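Local coordinates for O-phospho-L-seryl-tRNA:Cys-tRNA synthase (Methanocaldococcus jannaschii DSM 2661, PDB 5X6B), which probably converts O-phosphoseryl-tRNA into cysteinyl-tRNA, using pyridoxal phosphate bound to a lysine, at residues I56-I61 and G380-G385; H346-F351 and E389-V394; L111-A116 and I265-E270; P225-C230 and F248-G253. All blocks are in the same frame, centred on the assembly; numbering follows the deposited sequence.

Contact 1: residues I56-I61 and G380-G385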
loop_
_atom_site.group_PDB
_atom_site.type_symbol
_atom_site.label_atom_id
_atom_site.label_comp_id
_atom_site.label_asym_id
_atom_site.label_seq_id
_atom_site.Cartn_x
_atom_site.Cartn_y
_atom_site.Cartn_z
ATOM N N ILE B 56 -18.394 -12.456 4.690
ATOM C CA ILE B 56 -17.907 -11.815 5.899
ATOM C C ILE B 56 -16.719 -12.630 6.392
ATOM O O ILE B 56 -16.824 -13.847 6.588
ATOM C CB ILE B 56 -18.983 -11.733 6.998
ATOM C CG1 ILE B 56 -20.168 -10.887 6.532
ATOM C CG2 ILE B 56 -18.396 -11.157 8.274
ATOM C CD1 ILE B 56 -21.292 -10.829 7.535
ATOM N N ASN B 57 -15.584 -11.964 6.567
ATOM C CA ASN B 57 -14.387 -12.624 7.063
ATOM C C ASN B 57 -14.278 -12.460 8.571
ATOM O O ASN B 57 -14.192 -11.338 9.074
ATOM C CB ASN B 57 -13.138 -12.065 6.375
ATOM C CG ASN B 57 -11.923 -12.948 6.569
ATOM O OD1 ASN B 57 -11.870 -13.756 7.496
ATOM N ND2 ASN B 57 -10.937 -12.798 5.694
ATOM N N LEU B 58 -14.275 -13.581 9.286
ATOM C CA LEU B 58 -14.225 -13.559 10.744
ATOM C C LEU B 58 -12.815 -13.756 11.298
ATOM O O LEU B 58 -12.630 -13.803 12.514
ATOM C CB LEU B 58 -15.152 -14.630 11.319
ATOM C CG LEU B 58 -16.649 -14.417 11.088
ATOM C CD1 LEU B 58 -17.455 -15.527 11.745
ATOM C CD2 LEU B 58 -17.085 -13.048 11.600
ATOM N N ASN B 59 -11.828 -13.872 10.412
ATOM C CA ASN B 59 -10.441 -14.074 10.833
ATOM C C ASN B 59 -9.891 -12.859 11.580
ATOM O O ASN B 59 -9.816 -11.762 11.025
ATOM C CB ASN B 59 -9.567 -14.390 9.620
ATOM C CG ASN B 59 -8.236 -15.001 10.002
ATOM O OD1 ASN B 59 -7.660 -14.674 11.041
ATOM N ND2 ASN B 59 -7.741 -15.899 9.160
ATOM N N PRO B 60 -9.512 -13.051 12.851
ATOM C CA PRO B 60 -9.061 -11.955 13.719
ATOM C C PRO B 60 -7.829 -11.208 13.214
ATOM O O PRO B 60 -7.689 -10.020 13.518
ATOM C CB PRO B 60 -8.752 -12.663 15.035
ATOM C CG PRO B 60 -9.634 -13.858 15.024
ATOM C CD PRO B 60 -9.680 -14.309 13.598
ATOM N N ILE B 61 -6.952 -11.881 12.471
ATOM C CA ILE B 61 -5.772 -11.212 11.924
ATOM C C ILE B 61 -6.166 -10.314 10.752
ATOM O O ILE B 61 -5.400 -9.447 10.325
ATOM C CB ILE B 61 -4.693 -12.223 11.465
ATOM C CG1 ILE B 61 -5.084 -12.884 10.144
ATOM C CG2 ILE B 61 -4.443 -13.275 12.535
ATOM C CD1 ILE B 61 -3.945 -13.636 9.491
ATOM N N GLY B 380 -16.947 -16.719 6.125
ATOM C CA GLY B 380 -15.702 -17.454 6.180
ATOM C C GLY B 380 -14.773 -16.864 7.220
ATOM O O GLY B 380 -15.169 -15.988 7.991
ATOM N N GLY B 381 -13.532 -17.338 7.239
ATOM C CA GLY B 381 -12.548 -16.821 8.172
ATOM C C GLY B 381 -12.268 -17.801 9.290
ATOM O O GLY B 381 -11.383 -17.576 10.113
ATOM N N ILE B 382 -13.030 -18.888 9.321
ATOM C CA ILE B 382 -12.802 -19.959 10.282
ATOM C C ILE B 382 -12.094 -21.121 9.591
ATOM O O ILE B 382 -12.463 -21.506 8.482
ATOM C CB ILE B 382 -14.124 -20.459 10.909
ATOM C CG1 ILE B 382 -14.986 -19.283 11.362
ATOM C CG2 ILE B 382 -13.847 -21.392 12.078
ATOM C CD1 ILE B 382 -14.320 -18.393 12.378
ATOM N N ARG B 383 -11.072 -21.674 10.237
ATOM C CA ARG B 383 -10.333 -22.798 9.667
ATOM C C ARG B 383 -11.237 -24.006 9.462
ATOM O O ARG B 383 -12.001 -24.375 10.350
ATOM C CB ARG B 383 -9.155 -23.178 10.560
ATOM C CG ARG B 383 -8.063 -22.127 10.624
ATOM C CD ARG B 383 -6.903 -22.613 11.470
ATOM N NE ARG B 383 -6.411 -23.906 11.008
ATOM C CZ ARG B 383 -5.480 -24.617 11.634
ATOM N NH1 ARG B 383 -4.935 -24.160 12.754
ATOM N NH2 ARG B 383 -5.094 -25.786 11.140
ATOM N N ALA B 384 -11.155 -24.613 8.284
ATOM C CA ALA B 384 -11.937 -25.806 7.997
ATOM C C ALA B 384 -11.415 -26.979 8.821
ATOM O O ALA B 384 -10.231 -27.030 9.150
ATOM C CB ALA B 384 -11.894 -26.131 6.509
ATOM N N GLY B 385 -12.306 -27.903 9.170
ATOM C CA GLY B 385 -11.920 -29.110 9.880
ATOM C C GLY B 385 -11.844 -29.004 11.391
ATOM O O GLY B 385 -11.828 -30.020 12.086
#
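Ile56 and Leu58 hold Gly380 between them by two backbone bonds, the pattern of a short parallel bridge: Gly380 N gives to Ile56 O at 2.9 Å, nearly straight (176°), and Gly380 O takes Leu58 N at 2.9 Å. Strand 56-57 thus pairs with 379-380 as a small two-stranded parallel sheet that joins an early segment to the C-terminal region. Beyond it the chain of 380-385 turns in at Gly381, whose CA lies 3.2 Å from Asn57 OD1. A side chain at Gly381 would strike that oxygen and the amides of Leu58 and Asn59, and its positive phi (106°) also suits glycine. Ile382 reaches back with CD1, 4.0 Å from Leu58 CB; both side chains also rest on Met392.

The second layer fixes the shape of 56-61. With CG swung anti to the backbone N (chi1 -165°), Asn57 sets OD1 2.9 Å from Asn59 N, closing an Asx turn. Asn59 in turn caps the helix that follows, its OD1 accepting from Ile61 N. Without the Asn57 amide, as with an alanine here, Asn59 N would probably lose its acceptor and the turn beside Gly381 would be less firmly set. Two amide side chains thus supply acceptors where the backbone changes from strand to helix.

Contact 2: residues H346-F351 and E389-V394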
loop_
_atom_site.group_PDB
_atom_site.type_symbol
_atom_site.label_atom_id
_atom_site.label_comp_id
_atom_site.label_asym_id
_atom_site.label_seq_id
_atom_site.Cartn_x
_atom_site.Cartn_y
_atom_site.Cartn_z
ATOM N N HIS B 346 -10.818 -7.212 24.453
ATOM C CA HIS B 346 -10.310 -7.231 23.087
ATOM C C HIS B 346 -11.326 -7.952 22.208
ATOM O O HIS B 346 -12.189 -8.665 22.713
ATOM C CB HIS B 346 -8.946 -7.919 23.021
ATOM C CG HIS B 346 -8.250 -7.775 21.700
ATOM N ND1 HIS B 346 -8.326 -8.736 20.712
ATOM C CD2 HIS B 346 -7.448 -6.800 21.218
ATOM C CE1 HIS B 346 -7.601 -8.352 19.675
ATOM N NE2 HIS B 346 -7.056 -7.182 19.953
ATOM N N ASP B 347 -11.216 -7.776 20.895
ATOM C CA ASP B 347 -12.206 -8.313 19.959
ATOM C C ASP B 347 -11.918 -9.749 19.514
ATOM O O ASP B 347 -12.783 -10.410 18.939
ATOM C CB ASP B 347 -12.290 -7.398 18.742
ATOM C CG ASP B 347 -10.940 -7.185 18.091
ATOM O OD1 ASP B 347 -10.421 -8.134 17.469
ATOM O OD2 ASP B 347 -10.359 -6.085 18.250
ATOM N N LEU B 348 -10.708 -10.235 19.774
ATOM C CA LEU B 348 -10.365 -11.599 19.394
ATOM C C LEU B 348 -11.010 -12.571 20.372
ATOM O O LEU B 348 -10.672 -12.590 21.553
ATOM C CB LEU B 348 -8.845 -11.790 19.360
ATOM C CG LEU B 348 -8.247 -12.987 18.601
ATOM C CD1 LEU B 348 -6.742 -12.816 18.474
ATOM C CD2 LEU B 348 -8.566 -14.336 19.237
ATOM N N ILE B 349 -11.926 -13.394 19.877
ATOM C CA ILE B 349 -12.606 -14.355 20.733
ATOM C C ILE B 349 -12.198 -15.788 20.423
ATOM O O ILE B 349 -12.190 -16.203 19.263
ATOM C CB ILE B 349 -14.137 -14.251 20.594
ATOM C CG1 ILE B 349 -14.603 -12.803 20.733
ATOM C CG2 ILE B 349 -14.827 -15.128 21.621
ATOM C CD1 ILE B 349 -16.077 -12.623 20.420
ATOM N N LYS B 350 -11.870 -16.546 21.465
ATOM C CA LYS B 350 -11.656 -17.979 21.309
ATOM C C LYS B 350 -12.697 -18.774 22.095
ATOM O O LYS B 350 -12.736 -18.726 23.326
ATOM C CB LYS B 350 -10.249 -18.370 21.752
ATOM C CG LYS B 350 -9.915 -19.831 21.487
ATOM C CD LYS B 350 -8.476 -20.141 21.858
ATOM C CE LYS B 350 -8.108 -21.573 21.530
ATOM N NZ LYS B 350 -6.691 -21.865 21.881
ATOM N N PHE B 351 -13.546 -19.495 21.370
ATOM C CA PHE B 351 -14.576 -20.321 21.982
ATOM C C PHE B 351 -14.151 -21.776 22.059
ATOM O O PHE B 351 -13.592 -22.318 21.106
ATOM C CB PHE B 351 -15.893 -20.248 21.195
ATOM C CG PHE B 351 -16.621 -18.939 21.315
ATOM C CD1 PHE B 351 -17.120 -18.514 22.535
ATOM C CD2 PHE B 351 -16.849 -18.156 20.193
ATOM C CE1 PHE B 351 -17.804 -17.315 22.640
ATOM C CE2 PHE B 351 -17.532 -16.959 20.291
ATOM C CZ PHE B 351 -18.011 -16.538 21.518
ATOM N N GLU B 389 -12.476 -26.008 18.827
ATOM C CA GLU B 389 -12.312 -24.588 19.099
ATOM C C GLU B 389 -12.609 -23.793 17.830
ATOM O O GLU B 389 -12.544 -24.339 16.729
ATOM C CB GLU B 389 -10.889 -24.299 19.579
ATOM C CG GLU B 389 -10.595 -24.746 20.998
ATOM C CD GLU B 389 -9.108 -24.896 21.270
ATOM O OE1 GLU B 389 -8.301 -24.492 20.409
ATOM O OE2 GLU B 389 -8.748 -25.417 22.350
ATOM N N ILE B 390 -12.961 -22.517 17.988
ATOM C CA ILE B 390 -12.928 -21.556 16.881
ATOM C C ILE B 390 -12.407 -20.198 17.352
ATOM O O ILE B 390 -12.642 -19.786 18.488
ATOM C CB ILE B 390 -14.316 -21.330 16.215
ATOM C CG1 ILE B 390 -15.343 -20.826 17.229
ATOM C CG2 ILE B 390 -14.810 -22.586 15.518
ATOM C CD1 ILE B 390 -16.681 -20.502 16.615
ATOM N N LYS B 391 -11.690 -19.512 16.469
ATOM C CA LYS B 391 -11.279 -18.138 16.719
ATOM C C LYS B 391 -11.994 -17.207 15.744
ATOM O O LYS B 391 -12.046 -17.470 14.543
ATOM C CB LYS B 391 -9.763 -17.983 16.592
ATOM C CG LYS B 391 -8.983 -18.654 17.711
ATOM C CD LYS B 391 -7.490 -18.670 17.431
ATOM C CE LYS B 391 -6.935 -17.271 17.267
ATOM N NZ LYS B 391 -5.454 -17.307 17.082
ATOM N N MET B 392 -12.551 -16.123 16.268
ATOM C CA MET B 392 -13.261 -15.165 15.440
ATOM C C MET B 392 -13.173 -13.755 16.001
ATOM O O MET B 392 -12.841 -13.548 17.169
ATOM C CB MET B 392 -14.728 -15.571 15.293
ATOM C CG MET B 392 -15.401 -15.926 16.601
ATOM S SD MET B 392 -17.156 -16.280 16.402
ATOM C CE MET B 392 -17.782 -14.648 16.029
ATOM N N SER B 393 -13.466 -12.787 15.146
ATOM C CA SER B 393 -13.575 -11.403 15.557
ATOM C C SER B 393 -14.617 -10.744 14.668
ATOM O O SER B 393 -14.709 -11.052 13.477
ATOM C CB SER B 393 -12.225 -10.693 15.459
ATOM O OG SER B 393 -12.309 -9.348 15.900
ATOM N N VAL B 394 -15.425 -9.867 15.249
ATOM C CA VAL B 394 -16.412 -9.131 14.471
ATOM C C VAL B 394 -16.012 -7.668 14.467
ATOM O O VAL B 394 -16.815 -6.792 14.150
ATOM C CB VAL B 394 -17.848 -9.294 15.023
ATOM C CG1 VAL B 394 -18.250 -10.766 15.023
ATOM C CG2 VAL B 394 -17.976 -8.685 16.426
#
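Fully extended beyond CB, with CG opposite the backbone N (chi1 -174°), the Lys350 chain crosses the Glu389 side chain and brings NZ to 3.4 Å from Glu389 OE1, a salt bridge. Lys350 NZ has a second carboxylate partner in Glu205, while Lys391 gives its NZ to Gly204 O. On the other face, Met392 takes a chi1 of 48° and a bent end that set SD in the plane of the Phe351 ring, at its edge, 4.0 Å from CE2: a Met-aromatic contact. Ile390 CG1 packs 4.0 Å from Phe351 CB, and Ile349 CG2 lies over one face of the ring.

Between these faces, the middle strand 349-352 and the outer strand 389-392 of a three-stranded antiparallel sheet are joined by Ile349 with Met392 and Phe351 with Ile390 as hydrogen-bonded pairs. Farther along, Ser393 OG gives to Asp347 OD1 at 2.7 Å from above the carboxylate plane, and Arg236 forms a salt bridge with the same oxygen. A glutamine in place of Glu389 would probably cost Lys350 one of its two charge partners. Ile349 packs on helix 317-331, and Phe351, Met392 and Ile390 share its face; on the other, the charge of Lys350 is likely to be balanced by Glu389 and Glu205.

Contact 3: residues L111-A116 and I265-E270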
loop_
_atom_site.group_PDB
_atom_site.type_symbol
_atom_site.label_atom_id
_atom_site.label_comp_id
_atom_site.label_asym_id
_atom_site.label_seq_id
_atom_site.Cartn_x
_atom_site.Cartn_y
_atom_site.Cartn_z
ATOM N N LEU B 111 1.485 7.520 19.792
ATOM C CA LEU B 111 1.887 6.445 20.690
ATOM C C LEU B 111 2.561 6.993 21.939
ATOM O O LEU B 111 2.934 6.237 22.840
ATOM C CB LEU B 111 2.832 5.481 19.977
ATOM C CG LEU B 111 2.281 4.797 18.733
ATOM C CD1 LEU B 111 3.291 3.800 18.191
ATOM C CD2 LEU B 111 0.963 4.122 19.055
ATOM N N ASN B 112 2.714 8.314 21.979
ATOM C CA ASN B 112 3.440 8.991 23.045
ATOM C C ASN B 112 4.830 8.388 23.242
ATOM O O ASN B 112 5.211 8.027 24.353
ATOM C CB ASN B 112 2.648 8.943 24.353
ATOM C CG ASN B 112 3.089 10.006 25.337
ATOM O OD1 ASN B 112 3.599 11.056 24.944
ATOM N ND2 ASN B 112 2.898 9.740 26.623
ATOM N N MET B 113 5.566 8.257 22.144
ATOM C CA MET B 113 6.952 7.810 22.182
ATOM C C MET B 113 7.832 8.885 21.550
ATOM O O MET B 113 7.332 9.780 20.872
ATOM C CB MET B 113 7.120 6.471 21.459
ATOM C CG MET B 113 6.344 5.319 22.084
ATOM S SD MET B 113 7.027 4.740 23.654
ATOM C CE MET B 113 8.566 4.009 23.117
ATOM N N ASP B 114 9.137 8.802 21.785
ATOM C CA ASP B 114 10.062 9.823 21.306
ATOM C C ASP B 114 10.256 9.757 19.795
ATOM O O ASP B 114 10.229 10.781 19.113
ATOM C CB ASP B 114 11.419 9.690 22.006
ATOM C CG ASP B 114 11.374 10.122 23.461
ATOM O OD1 ASP B 114 10.542 10.990 23.806
ATOM O OD2 ASP B 114 12.178 9.591 24.259
ATOM N N CYS B 115 10.454 8.547 19.281
ATOM C CA CYS B 115 10.791 8.360 17.877
ATOM C C CYS B 115 9.989 7.215 17.276
ATOM O O CYS B 115 9.388 6.423 18.001
ATOM C CB CYS B 115 12.285 8.075 17.717
ATOM S SG CYS B 115 13.377 9.081 18.745
ATOM N N ALA B 116 9.997 7.125 15.950
ATOM C CA ALA B 116 9.317 6.043 15.247
ATOM C C ALA B 116 9.983 5.749 13.906
ATOM O O ALA B 116 10.568 6.636 13.290
ATOM C CB ALA B 116 7.846 6.382 15.044
ATOM N N ILE B 265 5.168 -0.397 12.476
ATOM C CA ILE B 265 5.853 0.735 13.084
ATOM C C ILE B 265 6.731 0.260 14.228
ATOM O O ILE B 265 6.341 -0.622 14.994
ATOM C CB ILE B 265 4.853 1.794 13.600
ATOM C CG1 ILE B 265 4.095 2.422 12.435
ATOM C CG2 ILE B 265 5.566 2.890 14.380
ATOM C CD1 ILE B 265 4.987 3.186 11.486
ATOM N N LEU B 266 7.932 0.823 14.320
ATOM C CA LEU B 266 8.771 0.637 15.493
ATOM C C LEU B 266 8.942 1.986 16.167
ATOM O O LEU B 266 9.522 2.905 15.592
ATOM C CB LEU B 266 10.129 0.039 15.122
ATOM C CG LEU B 266 11.168 -0.081 16.246
ATOM C CD1 LEU B 266 10.631 -0.910 17.405
ATOM C CD2 LEU B 266 12.467 -0.680 15.724
ATOM N N ALA B 267 8.406 2.112 17.374
ATOM C CA ALA B 267 8.563 3.338 18.142
ATOM C C ALA B 267 9.566 3.097 19.257
ATOM O O ALA B 267 9.642 1.994 19.798
ATOM C CB ALA B 267 7.231 3.802 18.701
ATOM N N PHE B 268 10.337 4.124 19.598
ATOM C CA PHE B 268 11.405 3.961 20.578
ATOM C C PHE B 268 11.837 5.283 21.209
ATOM O O PHE B 268 11.643 6.356 20.635
ATOM C CB PHE B 268 12.612 3.268 19.934
ATOM C CG PHE B 268 13.125 3.956 18.693
ATOM C CD1 PHE B 268 14.105 4.934 18.779
ATOM C CD2 PHE B 268 12.636 3.614 17.441
ATOM C CE1 PHE B 268 14.582 5.561 17.643
ATOM C CE2 PHE B 268 13.108 4.243 16.300
ATOM C CZ PHE B 268 14.082 5.217 16.403
ATOM N N SER B 269 12.430 5.186 22.395
ATOM C CA SER B 269 12.897 6.356 23.129
ATOM C C SER B 269 14.203 6.894 22.555
ATOM O O SER B 269 14.978 6.144 21.955
ATOM C CB SER B 269 13.090 6.011 24.606
ATOM O OG SER B 269 14.091 5.018 24.766
ATOM N N GLU B 270 14.445 8.188 22.759
ATOM C CA GLU B 270 15.683 8.829 22.320
ATOM C C GLU B 270 16.920 8.105 22.850
ATOM O O GLU B 270 17.971 8.097 22.206
ATOM C CB GLU B 270 15.705 10.296 22.762
ATOM C CG GLU B 270 16.983 11.057 22.408
ATOM C CD GLU B 270 17.157 11.280 20.912
ATOM O OE1 GLU B 270 16.201 11.023 20.149
ATOM O OE2 GLU B 270 18.252 11.719 20.498
#
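Cys115 lays its CB over one face of the Phe268 ring, 3.7 Å from the ring centroid and 25° off the normal, a CH-pi contact. Its SG lies farther out, oblique to the same ring, and 3.7 Å from Glu270 OE1. Phe268 presents this face because its CG stands between the backbone N and carbonyl carbon (chi1 55°), which folds the ring over the neighbouring strand. A small residue such as cysteine suits a position so closely covered.

On the other face of the sheet, Ala267 offers a methyl that Met113 CG touches at 3.8 Å and Leu111 CD1 at 4.0 Å. Met113, bent at chi2 and chi3, curls its CE back to the Phe268 backbone. The slim Ala116 and Ala267 pair with CA atoms 4.0 Å apart.

Asp114 OD2 accepts from Glu270 N at 3.1 Å on the anti side of the carboxylate, while OD1 makes a salt bridge to Lys242. Backbone bonds in both directions join Cys115 to Phe268.

Strand 115-119, entered from helix 100-111 through a Schellman motif at Asn112, is one of the two outermost strands of the mixed sheet within this chain. Strand 264-268 pairs on its other side with strand 248-252, and helix 273-276 packs on Phe268.

Contact 4: residues P225-C230 and F248-G253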
loop_
_atom_site.group_PDB
_atom_site.type_symbol
_atom_site.label_atom_id
_atom_site.label_comp_id
_atom_site.label_asym_id
_atom_site.label_seq_id
_atom_site.Cartn_x
_atom_site.Cartn_y
_atom_site.Cartn_z
ATOM N N PRO B 225 16.007 -3.263 29.025
ATOM C CA PRO B 225 15.158 -2.716 27.957
ATOM C C PRO B 225 13.836 -3.467 27.790
ATOM O O PRO B 225 13.810 -4.703 27.814
ATOM C CB PRO B 225 16.031 -2.867 26.710
ATOM C CG PRO B 225 17.424 -2.791 27.229
ATOM C CD PRO B 225 17.395 -3.468 28.571
ATOM N N PHE B 226 12.755 -2.708 27.620
ATOM C CA PHE B 226 11.407 -3.262 27.554
ATOM C C PHE B 226 10.752 -2.989 26.196
ATOM O O PHE B 226 10.515 -1.836 25.817
ATOM C CB PHE B 226 10.558 -2.685 28.694
ATOM C CG PHE B 226 9.121 -3.154 28.704
ATOM C CD1 PHE B 226 8.799 -4.474 28.435
ATOM C CD2 PHE B 226 8.098 -2.275 29.034
ATOM C CE1 PHE B 226 7.480 -4.904 28.459
ATOM C CE2 PHE B 226 6.778 -2.700 29.068
ATOM C CZ PHE B 226 6.469 -4.016 28.779
ATOM N N LEU B 227 10.479 -4.067 25.464
ATOM C CA LEU B 227 9.739 -3.987 24.210
ATOM C C LEU B 227 8.309 -4.484 24.392
ATOM O O LEU B 227 8.083 -5.641 24.758
ATOM C CB LEU B 227 10.434 -4.796 23.113
ATOM C CG LEU B 227 9.571 -5.154 21.899
ATOM C CD1 LEU B 227 9.188 -3.915 21.113
ATOM C CD2 LEU B 227 10.279 -6.157 21.006
ATOM N N LEU B 228 7.347 -3.605 24.138
ATOM C CA LEU B 228 5.935 -3.970 24.201
ATOM C C LEU B 228 5.413 -4.305 22.805
ATOM O O LEU B 228 5.369 -3.440 21.927
ATOM C CB LEU B 228 5.118 -2.836 24.824
ATOM C CG LEU B 228 3.612 -3.043 24.997
ATOM C CD1 LEU B 228 3.306 -4.238 25.885
ATOM C CD2 LEU B 228 2.970 -1.783 25.548
ATOM N N ASN B 229 5.045 -5.565 22.594
ATOM C CA ASN B 229 4.502 -5.985 21.305
ATOM C C ASN B 229 3.067 -5.516 21.141
ATOM O O ASN B 229 2.129 -6.198 21.552
ATOM C CB ASN B 229 4.563 -7.501 21.145
ATOM C CG ASN B 229 4.071 -7.959 19.785
ATOM O OD1 ASN B 229 3.892 -7.151 18.876
ATOM N ND2 ASN B 229 3.843 -9.259 19.641
ATOM N N CYS B 230 2.904 -4.355 20.524
ATOM C CA CYS B 230 1.589 -3.769 20.358
ATOM C C CYS B 230 0.925 -4.151 19.042
ATOM O O CYS B 230 0.021 -3.459 18.568
ATOM C CB CYS B 230 1.682 -2.259 20.475
ATOM S SG CYS B 230 1.981 -1.718 22.156
ATOM N N PHE B 248 10.554 0.296 23.783
ATOM C CA PHE B 248 10.222 0.048 22.392
ATOM C C PHE B 248 8.763 -0.362 22.240
ATOM O O PHE B 248 8.185 -1.003 23.121
ATOM C CB PHE B 248 11.121 -1.039 21.809
ATOM C CG PHE B 248 12.575 -0.835 22.089
ATOM C CD1 PHE B 248 13.312 0.076 21.354
ATOM C CD2 PHE B 248 13.213 -1.567 23.077
ATOM C CE1 PHE B 248 14.655 0.262 21.608
ATOM C CE2 PHE B 248 14.553 -1.385 23.334
ATOM C CZ PHE B 248 15.276 -0.468 22.597
ATOM N N ILE B 249 8.177 0.016 21.111
ATOM C CA ILE B 249 6.849 -0.444 20.740
ATOM C C ILE B 249 6.840 -0.847 19.274
ATOM O O ILE B 249 7.245 -0.074 18.403
ATOM C CB ILE B 249 5.779 0.633 20.974
ATOM C CG1 ILE B 249 5.610 0.909 22.465
ATOM C CG2 ILE B 249 4.449 0.202 20.369
ATOM C CD1 ILE B 249 4.655 2.027 22.762
ATOM N N VAL B 250 6.394 -2.066 19.000
ATOM C CA VAL B 250 6.172 -2.476 17.624
ATOM C C VAL B 250 4.677 -2.501 17.324
ATOM O O VAL B 250 3.868 -2.955 18.137
ATOM C CB VAL B 250 6.798 -3.848 17.321
ATOM C CG1 VAL B 250 8.318 -3.756 17.396
ATOM C CG2 VAL B 250 6.263 -4.908 18.270
ATOM N N ALA B 251 4.312 -1.980 16.160
ATOM C CA ALA B 251 2.923 -1.982 15.731
ATOM C C ALA B 251 2.796 -2.703 14.399
ATOM O O ALA B 251 3.739 -2.725 13.609
ATOM C CB ALA B 251 2.392 -0.562 15.625
ATOM N N SER B 252 1.632 -3.300 14.161
ATOM C CA SER B 252 1.369 -3.965 12.894
ATOM C C SER B 252 0.332 -3.191 12.091
ATOM O O SER B 252 -0.806 -3.020 12.530
ATOM C CB SER B 252 0.898 -5.395 13.122
ATOM O OG SER B 252 0.766 -6.079 11.890
ATOM N N GLY B 253 0.733 -2.722 10.915
ATOM C CA GLY B 253 -0.154 -1.948 10.068
ATOM C C GLY B 253 -1.279 -2.783 9.489
ATOM O O GLY B 253 -2.444 -2.386 9.525
#
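Main-chain bonds set Phe248 between Phe226 and Leu228 in a parallel pairing. Phe248 N gives to Phe226 O at 2.9 Å and Leu228 N to Phe248 O at 2.9 Å. Farther along, the bonds from Val250 N to Leu228 O and from Cys230 N to Val250 O are both weak.

Apolar contacts fill both faces. On one, Leu227 crosses Phe248 at about a right angle, its CD1 3.5 Å from Phe248 CB; the same methyl meets Val250 CG1 at 3.8 Å. A single leucine methyl thus touches two residues of the partner strand. Pro225 CB comes to the edge of the Phe248 ring, 4.0 Å from CE2. On the opposite face, Cys230 SG packs 3.6 Å from Ile249 CG2, part of a beta-branched chain that suits an extended strand.

Asn229 brings a polar side chain to the face of Leu227 and Val250. Stretched away from the backbone N (chi1 -177°), its amide crosses Val250 obliquely, with Asn229 OD1 3.3 Å from Val250 CG2. That oxygen accepts from Ala231 N, and ND2 bonds to the pyridine nitrogen N1 of the cofactor carried by the modified lysine at position 255. Ser252 OG bonds to the cofactor's phosphate oxygen OP3, which places the C-terminal ends of both strands at this site. The mostly parallel seven-stranded sheet, with the cofactor lysine just beyond a strand, is consistent with a fold-type I pyridoxal-phosphate enzyme.

Strand 194-200 flanks 226-229, and strand 264-268 flanks 248-252. Helix 122-132 covers the face carrying Leu227 and Phe248, whereas helix 212-221 packs on Phe226 and Leu228.

Overall arrangement
The contacts fall into two groups, each in its own region of the fold. Contacts 3 and 4, with centres 9 Å apart, belong to one mixed sheet of the cofactor-bearing part: strands 248-252 and 264-268 are neighbours in it, joining the edge strand 115-119 to the parallel strands. Contacts 1 and 2, with centres 10 Å apart, meet directly where Leu58 O probably bonds to Ser393 N and Pro60 packs on Leu348; their centres lie about 33 and 30 Å from that of contact 3. Along the chain, contact 4 falls within the span of contact 3, and contact 1 encloses both, whereas contacts 1 and 2 interleave. The early segment 56-61 thus packs with residues that come after the sheet strands in the chain.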